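PDB 5D8D: D-alanine--D-alanine ligase from Acinetobacter baumannii ACICU, which catalyses the ATP-dependent joining of two D-alanines into D-alanyl-D-alanine, a building block of the bacterial peptidoglycan cell wall. Local coordinates for residues E249-I254 against V297-Q302. Numbering follows the deposited sequence.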
loop_
_atom_site.group_PDB
_atom_site.type_symbol
_atom_site.label_atom_id
_atom_site.label_comp_id
_atom_site.label_asym_id
_atom_site.label_seq_id
_atom_site.Cartn_x
_atom_site.Cartn_y
_atom_site.Cartn_z
ATOM N N GLU A 249 4.719 10.863 5.275
ATOM C CA GLU A 249 5.634 11.413 6.306
ATOM C C GLU A 249 6.670 12.293 5.665
ATOM O O GLU A 249 7.069 12.041 4.528
ATOM C CB GLU A 249 6.410 10.322 7.051
ATOM C CG GLU A 249 5.660 9.551 8.132
ATOM C CD GLU A 249 6.567 8.466 8.722
ATOM O OE1 GLU A 249 7.420 8.796 9.593
ATOM O OE2 GLU A 249 6.473 7.290 8.273
ATOM N N GLY A 250 7.116 13.304 6.412
ATOM C CA GLY A 250 8.231 14.151 5.979
ATOM C C GLY A 250 7.874 15.254 4.977
ATOM O O GLY A 250 7.712 16.394 5.333
ATOM N N TRP A 251 7.759 14.910 3.724
ATOM C CA TRP A 251 7.548 15.896 2.730
ATOM C C TRP A 251 6.731 15.295 1.628
ATOM O O TRP A 251 6.511 14.128 1.626
ATOM C CB TRP A 251 8.904 16.398 2.252
ATOM C CG TRP A 251 9.630 15.470 1.352
ATOM C CD1 TRP A 251 10.091 14.226 1.640
ATOM C CD2 TRP A 251 10.015 15.739 -0.003
ATOM N NE1 TRP A 251 10.731 13.697 0.544
ATOM C CE2 TRP A 251 10.687 14.608 -0.476
ATOM C CE3 TRP A 251 9.847 16.840 -0.862
ATOM C CZ2 TRP A 251 11.194 14.536 -1.776
ATOM C CZ3 TRP A 251 10.349 16.767 -2.165
ATOM C CH2 TRP A 251 11.021 15.627 -2.599
ATOM N N GLY A 252 6.268 16.119 0.713
ATOM C CA GLY A 252 5.283 15.725 -0.282
ATOM C C GLY A 252 4.293 16.851 -0.583
ATOM O O GLY A 252 4.379 17.956 -0.031
ATOM N N ARG A 253 3.352 16.556 -1.457
ATOM C CA ARG A 253 2.342 17.514 -1.872
ATOM C C ARG A 253 0.980 16.842 -1.805
ATOM O O ARG A 253 0.867 15.644 -2.133
ATOM C CB ARG A 253 2.571 17.928 -3.306
ATOM C CG ARG A 253 3.787 18.805 -3.561
ATOM C CD ARG A 253 4.037 18.998 -5.067
ATOM N NE ARG A 253 2.777 19.248 -5.753
ATOM C CZ ARG A 253 2.477 18.911 -7.001
ATOM N NH1 ARG A 253 3.372 18.329 -7.797
ATOM N NH2 ARG A 253 1.251 19.193 -7.466
ATOM N N ILE A 254 -0.031 17.612 -1.395
ATOM C CA ILE A 254 -1.415 17.246 -1.593
ATOM C C ILE A 254 -1.992 18.208 -2.595
ATOM O O ILE A 254 -1.823 19.424 -2.450
ATOM C CB ILE A 254 -2.209 17.429 -0.309
ATOM C CG1 ILE A 254 -1.614 16.553 0.817
ATOM C CG2 ILE A 254 -3.696 17.142 -0.552
ATOM C CD1 ILE A 254 -2.074 15.117 0.834
ATOM N N VAL A 297 18.759 19.918 2.858
ATOM C CA VAL A 297 19.194 19.472 4.182
ATOM C C VAL A 297 17.982 19.120 5.113
ATOM O O VAL A 297 17.999 18.125 5.845
ATOM C CB VAL A 297 20.143 20.508 4.807
ATOM C CG1 VAL A 297 20.365 20.257 6.299
ATOM C CG2 VAL A 297 21.481 20.463 4.070
ATOM N N ALA A 298 16.933 19.915 5.050
ATOM C CA ALA A 298 15.785 19.715 5.925
ATOM C C ALA A 298 15.013 18.429 5.572
ATOM O O ALA A 298 14.548 17.705 6.465
ATOM C CB ALA A 298 14.872 20.939 5.883
ATOM N N ILE A 299 14.868 18.139 4.285
ATOM C CA ILE A 299 14.327 16.856 3.869
ATOM C C ILE A 299 15.219 15.727 4.451
ATOM O O ILE A 299 14.730 14.805 5.080
ATOM C CB ILE A 299 14.173 16.779 2.333
ATOM C CG1 ILE A 299 13.052 17.722 1.878
ATOM C CG2 ILE A 299 13.869 15.360 1.847
ATOM C CD1 ILE A 299 13.071 18.094 0.386
ATOM N N LEU A 300 16.521 15.823 4.283
ATOM C CA LEU A 300 17.413 14.764 4.734
ATOM C C LEU A 300 17.405 14.602 6.273
ATOM O O LEU A 300 17.708 13.539 6.795
ATOM C CB LEU A 300 18.845 15.054 4.246
ATOM C CG LEU A 300 19.880 13.956 4.441
ATOM C CD1 LEU A 300 19.417 12.670 3.778
ATOM C CD2 LEU A 300 21.191 14.400 3.835
ATOM N N GLU A 301 17.095 15.673 6.992
ATOM C CA GLU A 301 17.073 15.648 8.461
ATOM C C GLU A 301 16.021 14.706 9.018
ATOM O O GLU A 301 16.209 14.177 10.084
ATOM C CB GLU A 301 16.893 17.050 9.027
ATOM C CG GLU A 301 18.211 17.791 9.165
ATOM C CD GLU A 301 18.025 19.243 9.533
ATOM O OE1 GLU A 301 16.855 19.673 9.539
ATOM O OE2 GLU A 301 19.044 19.931 9.814
ATOM N N GLN A 302 14.964 14.434 8.267
ATOM C CA GLN A 302 14.001 13.376 8.633
ATOM C C GLN A 302 14.668 12.044 8.870
ATOM O O GLN A 302 14.092 11.238 9.592
ATOM C CB GLN A 302 12.946 13.111 7.561
ATOM C CG GLN A 302 12.122 14.312 7.096
ATOM C CD GLN A 302 11.676 14.218 5.609
ATOM O OE1 GLN A 302 11.509 13.116 5.051
ATOM N NE2 GLN A 302 11.442 15.372 4.992
#
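Ile299 lies with both its branches over one face of the Trp251 indole, and this is the buried, apolar part of the contact, closely packed. Its CG2 sits above the five-membered ring, 3.9 Å from the centroid and 14° off the ring normal, a CH-pi contact. The other branch reaches over the six-membered ring toward its rim, where Ile299 CD1 comes to 3.7 Å from Trp251 CE3. With CG1 beside the backbone N and CG2 anti to it (chi1 -69°), the isoleucine spreads its two arms along the indole. Trp251 also touches Pro273, Met275 and Val281, while Ile299 meets Leu189 and Thr87. The contact thus joins the helix 292-301, near the chain's C-terminus, to the entry of strand 252-259, a central strand of the antiparallel sheet in the ATP-grasp fold. Further along that strand lies Asp255, a predicted magnesium ligand. The partly exposed, polar side belongs to Gln302 and Gly250. Bent at chi2, Gln302 lays its amide directly against the glycine backbone, with Gln302 CD 3.5 Å from Gly250 CA and Gln302 OE1 and NE2 both 3.6 Å from that same CA. Gln302 NE2 approaches the indole obliquely, 3.8 Å from Trp251 CD1, the amide and ring planes 42° apart. No hydrogen bond crosses between the segments; Gln302 OE1 instead accepts one from the backbone N of Gly88.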